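PDB 3KK7: putative cell invasion protein with MAC/Perforin domain from Bacteroides thetaiotaomicron VPI-5482, which is of unknown function but belongs to the membrane-attack complex/perforin (MACPF) family, whose best-known members form pores in membranes. Local coordinates for residues A[53-58]-A[332-337]. Numbering follows the deposited sequence.
Sequences TDFLGC and THTMID
A Met-aromatic contact, made here by a selenomethionine, joins Phe55 to Met335 in the buried interior beside the bent central sheet of the MACPF domain. The Phe55 ring is approached obliquely by the Met335 side chain. The selenium, SE of Met335, lies 4.8 Å from the centroid of the Phe55 ring and 37° off its normal, and it rests 3.9 Å from Phe55 CB, nearer the root of the ring than its far end. Further out, Met335 CB makes an off-centre CH-pi contact, 4.2 Å from the ring centroid, and comes to 3.7 Å from Phe55 CD2. With CG anti to the backbone N (chi1 176°), the Met335 chain stays extended as far as SE, which brings SE toward Phe55 CB, and bends only at chi3. Thr334 meets the remote end of the ring: its OG1 is 3.5 Å from Phe55 CE2, with Phe55 CZ almost as near, a van der Waals approach. Strands 58-60 and 334-338 each pair antiparallel with strand 211-218, and the contact links the loop leading into the first with the start of the second. Phe55 also opens a type II beta turn, closed by a hydrogen bond from Cys58 N to Phe55 O (3.2 Å), with Gly57 at its positive-phi position. Leu213 and Tyr216 of strand 211-218 and the loop residue Phe72 pack against Met335, while Phe49 meets the Phe55 ring with planes about 30° apart. Replacing Phe55 with alanine removes the ring and is likely to leave a gap beside Met335 and Thr334, with the selenomethionine end freer to turn.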
ATOM      1  N   THR A  53      -1.305 -18.738  12.254  1.00 38.71           N
ATOM      2  CA  THR A  53      -1.056 -17.531  13.010  1.00 36.92           C
ATOM      3  C   THR A  53       0.084 -16.696  12.402  1.00 35.77           C
ATOM      4  O   THR A  53       0.259 -15.519  12.729  1.00 35.76           O
ATOM      5  CB  THR A  53      -0.772 -17.875  14.510  1.00 37.10           C
ATOM      6  OG1 THR A  53       0.588 -18.294  14.660  1.00 37.20           O
ATOM      7  CG2 THR A  53      -1.726 -18.979  15.024  1.00 34.88           C
ATOM      8  N   ASP A  54       0.857 -17.292  11.504  1.00 34.34           N
ATOM      9  CA  ASP A  54       2.002 -16.591  10.907  1.00 33.33           C
ATOM     10  C   ASP A  54       1.640 -15.549   9.849  1.00 31.57           C
ATOM     11  O   ASP A  54       2.534 -14.917   9.344  1.00 30.85           O
ATOM     12  CB  ASP A  54       2.987 -17.583  10.245  1.00 33.84           C
ATOM     13  CG  ASP A  54       3.653 -18.530  11.226  1.00 35.10           C
ATOM     14  OD1 ASP A  54       4.123 -18.098  12.306  1.00 36.38           O
ATOM     15  OD2 ASP A  54       3.752 -19.715  10.863  1.00 39.48           O
ATOM     16  N   PHE A  55       0.377 -15.380   9.464  1.00 30.15           N
ATOM     17  CA  PHE A  55       0.071 -14.368   8.440  1.00 29.49           C
ATOM     18  C   PHE A  55      -0.012 -12.959   9.016  1.00 28.97           C
ATOM     19  O   PHE A  55       0.009 -11.989   8.273  1.00 28.56           O
ATOM     20  CB  PHE A  55      -1.217 -14.688   7.691  1.00 29.22           C
ATOM     21  CG  PHE A  55      -1.163 -15.980   6.983  1.00 29.45           C
ATOM     22  CD1 PHE A  55      -0.498 -16.087   5.797  1.00 28.80           C
ATOM     23  CD2 PHE A  55      -1.731 -17.106   7.525  1.00 31.00           C
ATOM     24  CE1 PHE A  55      -0.404 -17.303   5.150  1.00 30.63           C
ATOM     25  CE2 PHE A  55      -1.649 -18.340   6.867  1.00 31.89           C
ATOM     26  CZ  PHE A  55      -0.980 -18.433   5.691  1.00 29.95           C
ATOM     27  N   LEU A  56      -0.100 -12.852  10.334  1.00 28.36           N
ATOM     28  CA  LEU A  56      -0.309 -11.569  10.961  1.00 28.33           C
ATOM     29  C   LEU A  56       0.911 -10.689  10.739  1.00 27.72           C
ATOM     30  O   LEU A  56       2.027 -11.147  10.845  1.00 27.37           O
ATOM     31  CB  LEU A  56      -0.577 -11.751  12.455  1.00 28.33           C
ATOM     32  CG  LEU A  56      -1.425 -10.658  13.106  1.00 28.65           C
ATOM     33  CD1 LEU A  56      -2.820 -10.609  12.518  1.00 24.59           C
ATOM     34  CD2 LEU A  56      -1.467 -10.917  14.633  1.00 29.13           C
ATOM     35  N   GLY A  57       0.677  -9.433  10.389  1.00 27.72           N
ATOM     36  CA  GLY A  57       1.754  -8.474  10.141  1.00 27.79           C
ATOM     37  C   GLY A  57       2.472  -8.637   8.811  1.00 27.75           C
ATOM     38  O   GLY A  57       3.521  -7.992   8.590  1.00 27.00           O
ATOM     39  N   CYS A  58       1.940  -9.511   7.952  1.00 27.39           N
ATOM     40  CA  CYS A  58       2.450  -9.658   6.593  1.00 28.46           C
ATOM     41  C   CYS A  58       1.734  -8.756   5.632  1.00 27.39           C
ATOM     42  O   CYS A  58       0.592  -8.365   5.853  1.00 27.18           O
ATOM     43  CB  CYS A  58       2.319 -11.087   6.060  1.00 28.89           C
ATOM     44  SG  CYS A  58       3.437 -12.186   6.897  1.00 33.47           S
ATOM     45  N   THR A 332      -4.827 -28.369   9.691  1.00 31.10           N
ATOM     46  CA  THR A 332      -4.980 -28.103   8.270  1.00 30.16           C
ATOM     47  C   THR A 332      -5.563 -26.714   7.978  1.00 29.60           C
ATOM     48  O   THR A 332      -5.777 -26.357   6.819  1.00 29.43           O
ATOM     49  CB  THR A 332      -5.861 -29.159   7.618  1.00 30.10           C
ATOM     50  OG1 THR A 332      -7.216 -28.989   8.045  1.00 29.40           O
ATOM     51  CG2 THR A 332      -5.374 -30.559   7.989  1.00 30.34           C
ATOM     52  N   HIS A 333      -5.788 -25.921   9.016  1.00 28.73           N
ATOM     53  CA  HIS A 333      -6.436 -24.633   8.844  1.00 28.29           C
ATOM     54  C   HIS A 333      -5.465 -23.576   8.304  1.00 27.91           C
ATOM     55  O   HIS A 333      -4.248 -23.724   8.408  1.00 28.77           O
ATOM     56  CB  HIS A 333      -7.075 -24.217  10.159  1.00 27.91           C
ATOM     57  CG  HIS A 333      -8.224 -25.085  10.545  1.00 28.18           C
ATOM     58  ND1 HIS A 333      -9.084 -24.770  11.572  1.00 27.56           N
ATOM     59  CD2 HIS A 333      -8.685 -26.244  10.007  1.00 27.79           C
ATOM     60  CE1 HIS A 333     -10.007 -25.714  11.669  1.00 28.18           C
ATOM     61  NE2 HIS A 333      -9.788 -26.621  10.732  1.00 26.15           N
ATOM     62  N   THR A 334      -5.999 -22.534   7.687  1.00 26.86           N
ATOM     63  CA  THR A 334      -5.156 -21.468   7.167  1.00 26.08           C
ATOM     64  C   THR A 334      -5.958 -20.178   7.217  1.00 25.40           C
ATOM     65  O   THR A 334      -7.069 -20.177   7.725  1.00 24.37           O
ATOM     66  CB  THR A 334      -4.648 -21.787   5.746  1.00 25.82           C
ATOM     67  OG1 THR A 334      -3.636 -20.838   5.388  1.00 26.79           O
ATOM     68  CG2 THR A 334      -5.786 -21.740   4.722  1.00 25.02           C
HETATM   69  N   MSE A 335      -5.393 -19.085   6.726  1.00 25.45           N
HETATM   70  CA  MSE A 335      -6.141 -17.831   6.640  1.00 25.97           C
HETATM   71  C   MSE A 335      -7.213 -17.953   5.545  1.00 25.90           C
HETATM   72  O   MSE A 335      -6.884 -18.267   4.415  1.00 25.66           O
HETATM   73  CB  MSE A 335      -5.209 -16.672   6.312  1.00 26.29           C
HETATM   74  CG  MSE A 335      -5.924 -15.333   6.100  1.00 26.31           C
HETATM   75 SE   MSE A 335      -4.613 -13.931   5.885  0.75 25.44          SE
HETATM   76  CE  MSE A 335      -4.868 -13.443   4.023  1.00 26.68           C
ATOM     77  N   ILE A 336      -8.478 -17.680   5.883  1.00 25.82           N
ATOM     78  CA  ILE A 336      -9.580 -17.859   4.948  1.00 25.33           C
ATOM     79  C   ILE A 336     -10.457 -16.631   4.621  1.00 25.65           C
ATOM     80  O   ILE A 336     -11.236 -16.679   3.663  1.00 25.00           O
ATOM     81  CB  ILE A 336     -10.481 -18.993   5.410  1.00 25.27           C
ATOM     82  CG1 ILE A 336     -11.097 -18.680   6.769  1.00 25.74           C
ATOM     83  CG2 ILE A 336      -9.698 -20.274   5.446  1.00 24.09           C
ATOM     84  CD1 ILE A 336     -12.277 -19.574   7.128  1.00 24.14           C
ATOM     85  N   ASP A 337     -10.352 -15.547   5.389  1.00 25.87           N
ATOM     86  CA  ASP A 337     -11.161 -14.333   5.134  1.00 25.95           C
ATOM     87  C   ASP A 337     -10.635 -13.238   6.030  1.00 25.96           C
ATOM     88  O   ASP A 337      -9.819 -13.499   6.914  1.00 25.95           O
ATOM     89  CB  ASP A 337     -12.656 -14.562   5.425  1.00 26.07           C
ATOM     90  CG  ASP A 337     -13.593 -13.809   4.452  1.00 27.54           C
ATOM     91  OD1 ASP A 337     -13.203 -12.698   4.013  1.00 28.09           O
ATOM     92  OD2 ASP A 337     -14.720 -14.318   4.149  1.00 26.28           O
TER